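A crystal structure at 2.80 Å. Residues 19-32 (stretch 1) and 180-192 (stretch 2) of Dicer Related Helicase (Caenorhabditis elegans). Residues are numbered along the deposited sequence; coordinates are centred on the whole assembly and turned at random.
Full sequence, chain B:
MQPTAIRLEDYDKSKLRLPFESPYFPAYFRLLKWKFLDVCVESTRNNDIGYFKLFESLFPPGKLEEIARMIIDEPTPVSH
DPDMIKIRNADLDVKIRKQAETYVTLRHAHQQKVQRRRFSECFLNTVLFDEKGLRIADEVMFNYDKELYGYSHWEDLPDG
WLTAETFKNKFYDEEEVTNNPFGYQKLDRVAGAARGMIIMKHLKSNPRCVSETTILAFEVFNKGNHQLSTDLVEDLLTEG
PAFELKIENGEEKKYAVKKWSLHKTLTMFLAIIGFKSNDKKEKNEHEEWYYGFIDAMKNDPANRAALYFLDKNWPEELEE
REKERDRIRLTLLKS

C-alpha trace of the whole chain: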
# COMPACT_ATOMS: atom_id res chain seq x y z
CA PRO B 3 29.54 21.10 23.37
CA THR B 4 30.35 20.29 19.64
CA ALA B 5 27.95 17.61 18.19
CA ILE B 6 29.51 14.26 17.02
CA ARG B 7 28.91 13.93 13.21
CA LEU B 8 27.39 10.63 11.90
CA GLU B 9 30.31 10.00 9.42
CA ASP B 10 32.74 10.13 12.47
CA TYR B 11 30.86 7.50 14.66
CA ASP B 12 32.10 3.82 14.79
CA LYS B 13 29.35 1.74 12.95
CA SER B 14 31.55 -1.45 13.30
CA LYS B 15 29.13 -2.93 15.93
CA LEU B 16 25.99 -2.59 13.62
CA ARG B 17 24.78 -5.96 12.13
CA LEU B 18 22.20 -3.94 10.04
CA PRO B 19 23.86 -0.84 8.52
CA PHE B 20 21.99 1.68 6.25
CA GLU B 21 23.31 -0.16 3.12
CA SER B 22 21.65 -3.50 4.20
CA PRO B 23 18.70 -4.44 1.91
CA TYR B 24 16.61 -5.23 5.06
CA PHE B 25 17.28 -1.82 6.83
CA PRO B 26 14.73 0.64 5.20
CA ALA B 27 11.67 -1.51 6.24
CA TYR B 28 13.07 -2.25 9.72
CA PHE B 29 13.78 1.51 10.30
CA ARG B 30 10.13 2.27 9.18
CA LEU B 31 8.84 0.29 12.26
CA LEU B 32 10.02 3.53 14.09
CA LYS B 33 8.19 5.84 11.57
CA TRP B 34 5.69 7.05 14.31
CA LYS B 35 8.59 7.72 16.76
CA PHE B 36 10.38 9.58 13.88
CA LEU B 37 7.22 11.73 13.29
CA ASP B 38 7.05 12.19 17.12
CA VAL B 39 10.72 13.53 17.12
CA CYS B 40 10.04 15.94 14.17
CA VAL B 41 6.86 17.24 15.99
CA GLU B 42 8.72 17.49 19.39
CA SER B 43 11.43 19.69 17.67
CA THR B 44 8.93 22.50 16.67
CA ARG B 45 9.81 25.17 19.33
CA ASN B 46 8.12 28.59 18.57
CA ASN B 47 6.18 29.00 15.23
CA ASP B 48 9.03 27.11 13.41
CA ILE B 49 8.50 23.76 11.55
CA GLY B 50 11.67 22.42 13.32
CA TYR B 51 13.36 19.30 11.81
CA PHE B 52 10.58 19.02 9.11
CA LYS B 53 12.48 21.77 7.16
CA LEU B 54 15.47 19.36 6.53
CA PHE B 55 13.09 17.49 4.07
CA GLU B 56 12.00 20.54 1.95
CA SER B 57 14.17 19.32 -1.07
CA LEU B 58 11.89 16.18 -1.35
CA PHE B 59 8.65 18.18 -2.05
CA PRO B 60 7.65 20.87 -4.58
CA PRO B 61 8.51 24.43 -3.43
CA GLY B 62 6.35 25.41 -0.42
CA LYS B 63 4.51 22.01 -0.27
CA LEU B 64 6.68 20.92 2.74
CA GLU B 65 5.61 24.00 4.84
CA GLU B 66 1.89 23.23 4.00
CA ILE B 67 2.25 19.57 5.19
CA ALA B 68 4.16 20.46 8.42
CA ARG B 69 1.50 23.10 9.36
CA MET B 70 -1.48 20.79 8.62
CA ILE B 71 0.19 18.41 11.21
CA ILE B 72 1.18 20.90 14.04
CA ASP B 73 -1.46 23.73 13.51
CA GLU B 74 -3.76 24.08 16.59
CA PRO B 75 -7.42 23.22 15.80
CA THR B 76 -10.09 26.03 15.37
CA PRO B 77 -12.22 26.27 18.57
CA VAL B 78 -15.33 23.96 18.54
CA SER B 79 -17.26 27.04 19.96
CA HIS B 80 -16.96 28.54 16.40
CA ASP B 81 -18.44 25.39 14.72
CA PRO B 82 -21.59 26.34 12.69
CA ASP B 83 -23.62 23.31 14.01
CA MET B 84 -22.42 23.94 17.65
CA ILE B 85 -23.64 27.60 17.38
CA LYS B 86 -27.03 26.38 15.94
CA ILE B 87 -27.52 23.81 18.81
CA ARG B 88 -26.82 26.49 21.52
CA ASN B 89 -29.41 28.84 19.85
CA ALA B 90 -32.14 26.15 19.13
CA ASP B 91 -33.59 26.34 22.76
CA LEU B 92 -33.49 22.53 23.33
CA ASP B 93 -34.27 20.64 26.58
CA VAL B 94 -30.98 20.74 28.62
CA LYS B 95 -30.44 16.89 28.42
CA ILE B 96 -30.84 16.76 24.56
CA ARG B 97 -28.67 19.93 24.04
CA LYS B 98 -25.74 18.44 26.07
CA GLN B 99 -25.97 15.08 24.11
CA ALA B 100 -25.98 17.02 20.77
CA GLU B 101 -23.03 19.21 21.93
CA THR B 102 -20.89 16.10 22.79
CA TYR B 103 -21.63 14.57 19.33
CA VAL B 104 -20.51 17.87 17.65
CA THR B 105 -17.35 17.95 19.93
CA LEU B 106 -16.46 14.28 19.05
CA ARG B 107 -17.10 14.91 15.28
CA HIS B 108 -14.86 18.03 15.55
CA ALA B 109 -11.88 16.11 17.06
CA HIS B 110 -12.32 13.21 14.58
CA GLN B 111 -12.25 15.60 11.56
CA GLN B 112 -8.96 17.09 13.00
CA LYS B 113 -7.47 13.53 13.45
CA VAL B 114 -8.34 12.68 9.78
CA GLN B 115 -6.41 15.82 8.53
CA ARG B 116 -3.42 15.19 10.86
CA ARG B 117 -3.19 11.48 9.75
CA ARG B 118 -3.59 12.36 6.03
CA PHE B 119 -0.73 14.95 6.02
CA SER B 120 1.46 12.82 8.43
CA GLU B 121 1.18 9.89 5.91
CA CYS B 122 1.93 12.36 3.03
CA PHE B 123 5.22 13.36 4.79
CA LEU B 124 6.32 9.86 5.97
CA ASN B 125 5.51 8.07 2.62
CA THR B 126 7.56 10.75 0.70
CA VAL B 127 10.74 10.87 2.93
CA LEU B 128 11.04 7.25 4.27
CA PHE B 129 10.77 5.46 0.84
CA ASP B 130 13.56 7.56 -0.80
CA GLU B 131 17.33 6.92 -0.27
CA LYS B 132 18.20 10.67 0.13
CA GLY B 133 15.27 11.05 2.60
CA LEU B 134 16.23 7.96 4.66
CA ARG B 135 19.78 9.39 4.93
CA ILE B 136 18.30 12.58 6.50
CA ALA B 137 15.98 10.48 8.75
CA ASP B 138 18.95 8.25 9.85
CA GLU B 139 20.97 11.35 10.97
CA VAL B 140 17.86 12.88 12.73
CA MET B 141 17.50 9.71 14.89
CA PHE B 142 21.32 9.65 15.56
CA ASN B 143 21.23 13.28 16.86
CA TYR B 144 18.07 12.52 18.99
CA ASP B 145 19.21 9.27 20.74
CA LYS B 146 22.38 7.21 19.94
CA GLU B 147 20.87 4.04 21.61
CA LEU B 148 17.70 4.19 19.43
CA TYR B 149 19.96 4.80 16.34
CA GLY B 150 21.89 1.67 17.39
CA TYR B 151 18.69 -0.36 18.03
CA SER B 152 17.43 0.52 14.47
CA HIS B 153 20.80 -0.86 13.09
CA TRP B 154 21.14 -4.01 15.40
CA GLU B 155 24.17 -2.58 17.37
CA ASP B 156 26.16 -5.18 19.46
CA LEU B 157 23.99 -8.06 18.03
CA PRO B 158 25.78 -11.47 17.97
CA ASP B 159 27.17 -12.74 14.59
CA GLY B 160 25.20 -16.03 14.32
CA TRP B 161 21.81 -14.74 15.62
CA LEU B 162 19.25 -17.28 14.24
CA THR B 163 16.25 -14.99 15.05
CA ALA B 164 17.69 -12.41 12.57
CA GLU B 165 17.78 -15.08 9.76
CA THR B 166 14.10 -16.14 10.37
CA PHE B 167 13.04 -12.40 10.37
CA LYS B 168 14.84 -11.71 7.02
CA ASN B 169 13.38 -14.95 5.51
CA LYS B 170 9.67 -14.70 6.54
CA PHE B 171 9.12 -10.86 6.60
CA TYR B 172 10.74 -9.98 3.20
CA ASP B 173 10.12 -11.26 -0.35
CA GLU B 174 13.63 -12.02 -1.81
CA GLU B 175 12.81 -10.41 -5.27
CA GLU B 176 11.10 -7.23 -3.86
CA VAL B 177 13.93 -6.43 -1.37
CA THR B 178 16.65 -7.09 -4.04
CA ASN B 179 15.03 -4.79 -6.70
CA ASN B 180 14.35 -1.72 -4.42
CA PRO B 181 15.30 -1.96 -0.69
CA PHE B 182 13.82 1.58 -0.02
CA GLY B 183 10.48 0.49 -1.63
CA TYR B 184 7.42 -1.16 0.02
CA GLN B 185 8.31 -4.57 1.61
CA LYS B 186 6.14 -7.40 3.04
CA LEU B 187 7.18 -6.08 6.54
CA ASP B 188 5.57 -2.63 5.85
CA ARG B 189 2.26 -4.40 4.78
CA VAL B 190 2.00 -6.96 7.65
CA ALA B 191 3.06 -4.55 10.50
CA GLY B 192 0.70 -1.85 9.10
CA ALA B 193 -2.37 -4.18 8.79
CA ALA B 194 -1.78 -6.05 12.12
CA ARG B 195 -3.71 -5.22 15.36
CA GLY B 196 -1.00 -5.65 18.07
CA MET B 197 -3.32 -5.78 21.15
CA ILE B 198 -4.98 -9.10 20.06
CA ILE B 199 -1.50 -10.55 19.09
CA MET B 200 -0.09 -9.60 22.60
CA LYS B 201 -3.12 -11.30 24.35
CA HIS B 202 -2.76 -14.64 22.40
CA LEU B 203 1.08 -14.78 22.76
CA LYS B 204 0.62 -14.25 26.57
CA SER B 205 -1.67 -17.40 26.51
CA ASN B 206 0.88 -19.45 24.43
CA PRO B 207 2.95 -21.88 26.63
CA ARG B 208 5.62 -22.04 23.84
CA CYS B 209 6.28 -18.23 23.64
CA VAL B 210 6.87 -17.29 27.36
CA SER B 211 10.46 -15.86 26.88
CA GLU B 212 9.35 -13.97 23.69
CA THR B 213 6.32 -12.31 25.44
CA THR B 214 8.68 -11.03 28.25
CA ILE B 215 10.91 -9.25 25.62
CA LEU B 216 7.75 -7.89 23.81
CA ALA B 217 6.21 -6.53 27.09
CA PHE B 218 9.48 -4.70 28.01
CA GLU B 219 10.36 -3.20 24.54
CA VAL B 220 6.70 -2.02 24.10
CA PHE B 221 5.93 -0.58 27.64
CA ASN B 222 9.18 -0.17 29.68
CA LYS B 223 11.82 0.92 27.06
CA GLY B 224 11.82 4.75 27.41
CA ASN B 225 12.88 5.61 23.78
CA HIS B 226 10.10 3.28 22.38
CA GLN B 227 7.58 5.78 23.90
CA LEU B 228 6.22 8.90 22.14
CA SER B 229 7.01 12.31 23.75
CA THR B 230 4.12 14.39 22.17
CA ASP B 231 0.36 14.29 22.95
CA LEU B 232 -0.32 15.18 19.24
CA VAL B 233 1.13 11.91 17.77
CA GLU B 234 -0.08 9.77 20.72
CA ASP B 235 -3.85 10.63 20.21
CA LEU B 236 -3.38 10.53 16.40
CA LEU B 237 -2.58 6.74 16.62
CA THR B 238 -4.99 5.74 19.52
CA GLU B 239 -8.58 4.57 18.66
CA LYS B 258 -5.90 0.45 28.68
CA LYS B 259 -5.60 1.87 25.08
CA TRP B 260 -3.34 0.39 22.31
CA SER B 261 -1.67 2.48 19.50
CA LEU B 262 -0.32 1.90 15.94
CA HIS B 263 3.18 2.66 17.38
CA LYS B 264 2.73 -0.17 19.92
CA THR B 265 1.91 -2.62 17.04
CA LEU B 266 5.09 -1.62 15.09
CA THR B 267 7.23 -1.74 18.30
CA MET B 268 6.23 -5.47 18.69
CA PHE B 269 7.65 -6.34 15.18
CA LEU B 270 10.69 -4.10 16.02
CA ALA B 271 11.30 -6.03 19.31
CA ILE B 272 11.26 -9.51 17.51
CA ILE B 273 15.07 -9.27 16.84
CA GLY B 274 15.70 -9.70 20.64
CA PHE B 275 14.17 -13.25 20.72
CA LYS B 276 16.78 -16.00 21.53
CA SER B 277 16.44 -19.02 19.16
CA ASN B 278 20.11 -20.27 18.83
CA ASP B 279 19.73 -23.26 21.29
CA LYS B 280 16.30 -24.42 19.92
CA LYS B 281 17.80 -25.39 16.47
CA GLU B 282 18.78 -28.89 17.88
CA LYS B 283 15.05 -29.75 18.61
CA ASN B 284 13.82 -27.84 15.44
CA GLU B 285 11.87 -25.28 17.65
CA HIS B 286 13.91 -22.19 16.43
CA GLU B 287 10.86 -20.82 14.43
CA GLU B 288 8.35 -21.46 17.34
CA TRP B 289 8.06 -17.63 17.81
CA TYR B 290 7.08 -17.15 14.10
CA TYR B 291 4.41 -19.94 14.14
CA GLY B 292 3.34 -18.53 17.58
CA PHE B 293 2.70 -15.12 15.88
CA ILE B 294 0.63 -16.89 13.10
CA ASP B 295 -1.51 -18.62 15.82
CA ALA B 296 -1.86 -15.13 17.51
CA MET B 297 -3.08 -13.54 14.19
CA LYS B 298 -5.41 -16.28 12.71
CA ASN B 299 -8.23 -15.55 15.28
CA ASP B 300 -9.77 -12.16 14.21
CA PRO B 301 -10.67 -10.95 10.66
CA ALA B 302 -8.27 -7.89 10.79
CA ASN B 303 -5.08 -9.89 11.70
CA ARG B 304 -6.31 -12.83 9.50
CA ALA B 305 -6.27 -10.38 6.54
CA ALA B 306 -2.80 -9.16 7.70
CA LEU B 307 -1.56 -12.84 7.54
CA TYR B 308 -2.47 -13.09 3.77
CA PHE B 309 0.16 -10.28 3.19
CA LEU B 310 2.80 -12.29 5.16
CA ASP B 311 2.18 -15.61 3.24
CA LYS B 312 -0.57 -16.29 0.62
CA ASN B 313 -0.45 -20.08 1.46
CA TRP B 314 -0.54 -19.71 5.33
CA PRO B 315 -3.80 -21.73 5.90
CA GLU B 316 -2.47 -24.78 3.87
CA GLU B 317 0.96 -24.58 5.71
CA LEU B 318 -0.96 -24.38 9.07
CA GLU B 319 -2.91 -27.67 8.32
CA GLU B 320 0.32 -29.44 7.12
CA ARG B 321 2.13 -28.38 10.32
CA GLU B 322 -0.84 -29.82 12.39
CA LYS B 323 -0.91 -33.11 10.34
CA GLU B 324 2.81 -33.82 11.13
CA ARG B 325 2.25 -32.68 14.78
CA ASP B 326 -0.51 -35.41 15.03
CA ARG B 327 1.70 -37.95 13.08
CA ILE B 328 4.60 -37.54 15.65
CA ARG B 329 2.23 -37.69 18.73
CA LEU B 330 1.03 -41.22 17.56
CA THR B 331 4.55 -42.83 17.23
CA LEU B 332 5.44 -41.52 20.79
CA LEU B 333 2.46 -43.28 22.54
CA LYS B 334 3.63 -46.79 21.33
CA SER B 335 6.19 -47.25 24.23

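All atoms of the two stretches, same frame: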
# COMPACT_ATOMS: atom_id res chain seq x y z
N PRO B 19 23.57 -2.20 8.94
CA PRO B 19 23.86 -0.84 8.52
C PRO B 19 22.83 -0.32 7.50
O PRO B 19 22.03 -1.12 7.00
CB PRO B 19 25.26 -0.96 7.88
CG PRO B 19 25.31 -2.40 7.35
CD PRO B 19 24.45 -3.20 8.31
N PHE B 20 22.88 0.99 7.21
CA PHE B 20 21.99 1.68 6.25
C PHE B 20 21.94 0.90 4.93
O PHE B 20 20.84 0.76 4.34
CB PHE B 20 22.46 3.12 6.03
CG PHE B 20 21.51 3.96 5.22
CD1 PHE B 20 21.49 3.88 3.84
CD2 PHE B 20 20.64 4.85 5.84
CE1 PHE B 20 20.61 4.65 3.09
CE2 PHE B 20 19.76 5.61 5.09
CZ PHE B 20 19.75 5.52 3.72
N GLU B 21 23.10 0.40 4.48
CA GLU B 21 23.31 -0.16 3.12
C GLU B 21 22.74 -1.59 3.04
O GLU B 21 22.68 -2.13 1.93
CB GLU B 21 24.80 -0.14 2.75
CG GLU B 21 25.42 1.26 2.75
CD GLU B 21 25.89 1.78 4.10
OE1 GLU B 21 26.22 2.97 4.19
OE2 GLU B 21 25.93 0.99 5.06
N SER B 22 22.28 -2.15 4.17
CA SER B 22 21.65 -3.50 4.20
C SER B 22 20.30 -3.45 3.48
O SER B 22 19.50 -2.55 3.73
CB SER B 22 21.51 -4.02 5.61
OG SER B 22 20.75 -5.23 5.61
N PRO B 23 19.99 -4.41 2.59
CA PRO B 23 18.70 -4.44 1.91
C PRO B 23 17.51 -4.39 2.88
O PRO B 23 16.47 -3.88 2.50
CB PRO B 23 18.68 -5.78 1.16
CG PRO B 23 20.13 -6.22 1.09
CD PRO B 23 20.84 -5.55 2.24
N TYR B 24 17.68 -4.97 4.08
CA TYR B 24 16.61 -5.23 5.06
C TYR B 24 16.46 -4.03 6.03
O TYR B 24 15.52 -4.06 6.86
CB TYR B 24 16.90 -6.54 5.80
CG TYR B 24 17.10 -7.73 4.90
CD1 TYR B 24 16.01 -8.46 4.44
CD2 TYR B 24 18.37 -8.16 4.52
CE1 TYR B 24 16.18 -9.59 3.65
CE2 TYR B 24 18.55 -9.28 3.73
CZ TYR B 24 17.45 -9.99 3.27
OH TYR B 24 17.59 -11.09 2.49
N PHE B 25 17.30 -2.99 5.91
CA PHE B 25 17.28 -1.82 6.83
C PHE B 25 16.08 -0.90 6.58
O PHE B 25 15.41 -0.56 7.54
CB PHE B 25 18.58 -1.01 6.80
CG PHE B 25 18.48 0.30 7.56
CD1 PHE B 25 18.44 0.33 8.95
CD2 PHE B 25 18.40 1.50 6.88
CE1 PHE B 25 18.33 1.53 9.63
CE2 PHE B 25 18.32 2.70 7.57
CZ PHE B 25 18.28 2.72 8.94
N PRO B 26 15.80 -0.35 5.36
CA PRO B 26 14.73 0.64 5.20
C PRO B 26 13.42 0.26 5.90
O PRO B 26 12.89 1.07 6.61
CB PRO B 26 14.53 0.69 3.67
CG PRO B 26 15.91 0.40 3.14
CD PRO B 26 16.47 -0.64 4.09
N ALA B 27 12.95 -0.98 5.71
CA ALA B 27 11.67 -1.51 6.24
C ALA B 27 11.75 -1.62 7.76
O ALA B 27 10.74 -1.34 8.43
CB ALA B 27 11.36 -2.86 5.62
N TYR B 28 12.87 -2.08 8.28
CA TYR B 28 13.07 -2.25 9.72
C TYR B 28 13.04 -0.86 10.37
O TYR B 28 12.28 -0.68 11.34
CB TYR B 28 14.35 -3.04 10.02
CG TYR B 28 14.47 -3.39 11.48
CD1 TYR B 28 15.26 -2.64 12.34
CD2 TYR B 28 13.70 -4.41 12.03
CE1 TYR B 28 15.31 -2.91 13.69
CE2 TYR B 28 13.76 -4.70 13.38
CZ TYR B 28 14.56 -3.95 14.21
OH TYR B 28 14.62 -4.25 15.54
N PHE B 29 13.75 0.11 9.80
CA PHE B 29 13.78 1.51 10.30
C PHE B 29 12.36 2.09 10.34
O PHE B 29 12.05 2.83 11.28
CB PHE B 29 14.69 2.39 9.45
CG PHE B 29 14.77 3.82 9.91
CD1 PHE B 29 15.66 4.20 10.90
CD2 PHE B 29 13.92 4.78 9.38
CE1 PHE B 29 15.72 5.51 11.34
CE2 PHE B 29 13.98 6.10 9.83
CZ PHE B 29 14.89 6.46 10.79
N ARG B 30 11.52 1.74 9.36
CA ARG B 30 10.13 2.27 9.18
C ARG B 30 9.17 1.68 10.22
O ARG B 30 8.06 2.19 10.30
CB ARG B 30 9.62 2.02 7.76
CG ARG B 30 10.26 2.94 6.73
CD ARG B 30 9.56 2.94 5.41
NE ARG B 30 9.59 1.66 4.73
CZ ARG B 30 10.44 1.32 3.74
NH1 ARG B 30 11.38 2.17 3.34
NH2 ARG B 30 10.33 0.14 3.15
N LEU B 31 9.61 0.73 11.06
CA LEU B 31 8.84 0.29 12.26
C LEU B 31 8.94 1.37 13.36
O LEU B 31 8.07 1.37 14.27
CB LEU B 31 9.34 -1.08 12.74
CG LEU B 31 9.14 -2.25 11.76
CD1 LEU B 31 10.02 -3.43 12.11
CD2 LEU B 31 7.70 -2.68 11.70
N LEU B 32 9.87 2.33 13.20
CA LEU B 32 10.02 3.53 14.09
C LEU B 32 9.44 4.80 13.44
O LEU B 32 9.74 5.89 13.92
CB LEU B 32 11.52 3.78 14.39
CG LEU B 32 12.19 2.82 15.36
CD1 LEU B 32 13.70 2.95 15.25
CD2 LEU B 32 11.74 3.10 16.78
N ASN B 180 14.34 -3.07 -5.06
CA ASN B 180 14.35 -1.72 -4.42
C ASN B 180 14.23 -1.83 -2.90
O ASN B 180 13.12 -1.81 -2.37
CB ASN B 180 13.26 -0.81 -5.00
CG ASN B 180 13.38 0.63 -4.55
OD1 ASN B 180 14.44 1.06 -4.09
ND2 ASN B 180 12.30 1.39 -4.69
N PRO B 181 15.35 -1.87 -2.15
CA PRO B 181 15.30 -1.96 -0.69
C PRO B 181 14.48 -0.85 -0.00
O PRO B 181 13.86 -1.12 1.03
CB PRO B 181 16.79 -1.86 -0.28
CG PRO B 181 17.55 -2.36 -1.48
CD PRO B 181 16.73 -1.90 -2.66
N PHE B 182 14.48 0.36 -0.58
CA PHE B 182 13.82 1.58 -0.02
C PHE B 182 12.31 1.55 -0.32
O PHE B 182 11.59 2.39 0.21
CB PHE B 182 14.48 2.84 -0.59
CG PHE B 182 15.97 2.89 -0.40
CD1 PHE B 182 16.83 2.61 -1.45
CD2 PHE B 182 16.52 3.17 0.84
CE1 PHE B 182 18.21 2.63 -1.27
CE2 PHE B 182 17.89 3.18 1.03
CZ PHE B 182 18.73 2.91 -0.02
N GLY B 183 11.88 0.65 -1.21
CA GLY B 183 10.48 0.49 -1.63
C GLY B 183 9.68 -0.27 -0.60
O GLY B 183 10.28 -0.73 0.38
N TYR B 184 8.37 -0.40 -0.83
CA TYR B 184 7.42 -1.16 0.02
C TYR B 184 7.90 -2.62 0.13
O TYR B 184 8.17 -3.24 -0.92
CB TYR B 184 5.99 -1.05 -0.52
CG TYR B 184 5.19 0.09 0.07
CD1 TYR B 184 4.56 -0.04 1.30
CD2 TYR B 184 5.11 1.31 -0.57
CE1 TYR B 184 3.87 1.02 1.87
CE2 TYR B 184 4.42 2.38 -0.02
CZ TYR B 184 3.79 2.23 1.21
OH TYR B 184 3.12 3.28 1.77
N GLN B 185 7.97 -3.15 1.35
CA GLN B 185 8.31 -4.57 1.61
C GLN B 185 7.17 -5.25 2.35
O GLN B 185 6.33 -4.53 2.94
CB GLN B 185 9.62 -4.68 2.40
CG GLN B 185 10.81 -4.02 1.71
CD GLN B 185 11.18 -4.70 0.42
OE1 GLN B 185 11.03 -5.91 0.25
NE2 GLN B 185 11.66 -3.91 -0.52
N LYS B 186 7.14 -6.58 2.31
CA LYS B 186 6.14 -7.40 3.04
C LYS B 186 6.00 -6.85 4.47
O LYS B 186 4.88 -6.62 4.90
CB LYS B 186 6.57 -8.87 3.02
CG LYS B 186 5.52 -9.81 2.48
CD LYS B 186 5.77 -11.26 2.82
CE LYS B 186 6.68 -11.95 1.84
NZ LYS B 186 7.09 -13.29 2.34
N LEU B 187 7.11 -6.61 5.15
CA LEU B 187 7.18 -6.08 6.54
C LEU B 187 6.25 -4.86 6.69
O LEU B 187 5.47 -4.82 7.69
CB LEU B 187 8.63 -5.71 6.86
CG LEU B 187 8.88 -5.24 8.29
CD1 LEU B 187 8.24 -6.20 9.29
CD2 LEU B 187 10.37 -5.10 8.55
N ASP B 188 6.35 -3.88 5.79
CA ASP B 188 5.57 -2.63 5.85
C ASP B 188 4.06 -2.98 5.78
O ASP B 188 3.27 -2.33 6.49
CB ASP B 188 5.98 -1.64 4.75
CG ASP B 188 7.46 -1.26 4.72
OD1 ASP B 188 8.17 -1.71 3.75
OD2 ASP B 188 7.88 -0.47 5.60
N ARG B 189 3.68 -3.99 4.98
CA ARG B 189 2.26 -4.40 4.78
C ARG B 189 1.74 -5.12 6.03
O ARG B 189 0.62 -4.81 6.46
CB ARG B 189 2.10 -5.28 3.55
CG ARG B 189 2.31 -4.53 2.23
CD ARG B 189 2.23 -5.43 1.01
NE ARG B 189 3.12 -4.95 -0.04
CZ ARG B 189 4.20 -5.58 -0.46
NH1 ARG B 189 4.95 -5.03 -1.40
NH2 ARG B 189 4.55 -6.75 0.05
N VAL B 190 2.49 -6.08 6.55
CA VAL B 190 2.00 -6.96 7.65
C VAL B 190 1.89 -6.12 8.93
O VAL B 190 0.81 -6.11 9.52
CB VAL B 190 2.88 -8.21 7.84
CG1 VAL B 190 2.26 -9.18 8.84
CG2 VAL B 190 3.14 -8.92 6.52
N ALA B 191 2.96 -5.41 9.30
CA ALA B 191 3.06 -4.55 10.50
C ALA B 191 1.97 -3.47 10.47
O ALA B 191 1.41 -3.15 11.53
CB ALA B 191 4.43 -3.93 10.56
N GLY B 192 1.69 -2.92 9.30
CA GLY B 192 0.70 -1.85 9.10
C GLY B 192 -0.74 -2.35 9.24
O GLY B 192 -1.57 -1.57 9.71
O HOH W 1 13.50 -3.00 3.33

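Arg30 and Asp188 form the polar centre of the contact, a two-pronged salt bridge in which Arg30 NE donates to Asp188 OD2 at 2.9 Å and Arg30 NH2 donates to Asp188 OD1, also at 2.9 Å. The N-H...O angles are 173° and 172° respectively, so both bonds are nearly straight, and Asp188 OD2 lies at the edge of the guanidinium, near its plane. Asp188 OD1 also accepts from the backbone of its own stretch, Gln185 N to Asp188 OD1 being 2.8 Å; one carboxylate thus bonds the backbone of Gln185, at the N-cap position of helix 186-192, and also holds Arg30. The guanidinium also reaches the segment before that helix through two weak, bent hydrogen bonds, Arg30 NH1 to Phe182 O (3.1 Å) and Arg30 NH2 to Gly183 O (2.9 Å), the second from the same NH2 that binds Asp188 OD1. A water joins the backbones nearby: it donates to Pro23 O (3.2 Å) and Pro181 O (3.0 Å) and accepts from Ala27 N (3.2 Å), an amide in the first turn of helix 25-29.

Apolar packing flanks this network. Towards the start of stretch 1, Pro26 CG lies 3.7 Å from Phe182 CD2 and 4.2 Å from Pro181 CB. The CA-to-CB bond of Phe182 points away, yet its ring returns to the contact, where Phe182 CE2 comes within 3.7 Å of Phe20 CE1; the two ring planes are inclined at 43°. Towards the end of stretch 1, Leu187 CD2 sits 3.8 Å from Ala27 CB and 3.9 Å from Leu31 CD1, touching both residues, while Leu31 CD2 meets Ala191 CB at 3.7 Å. The two helices run nearly parallel, at 19°, with axes 9.3 Å apart at closest approach. The small side chain of Ala27 points toward the partner stretch, its CB 4.1 Å from Gln185 CB.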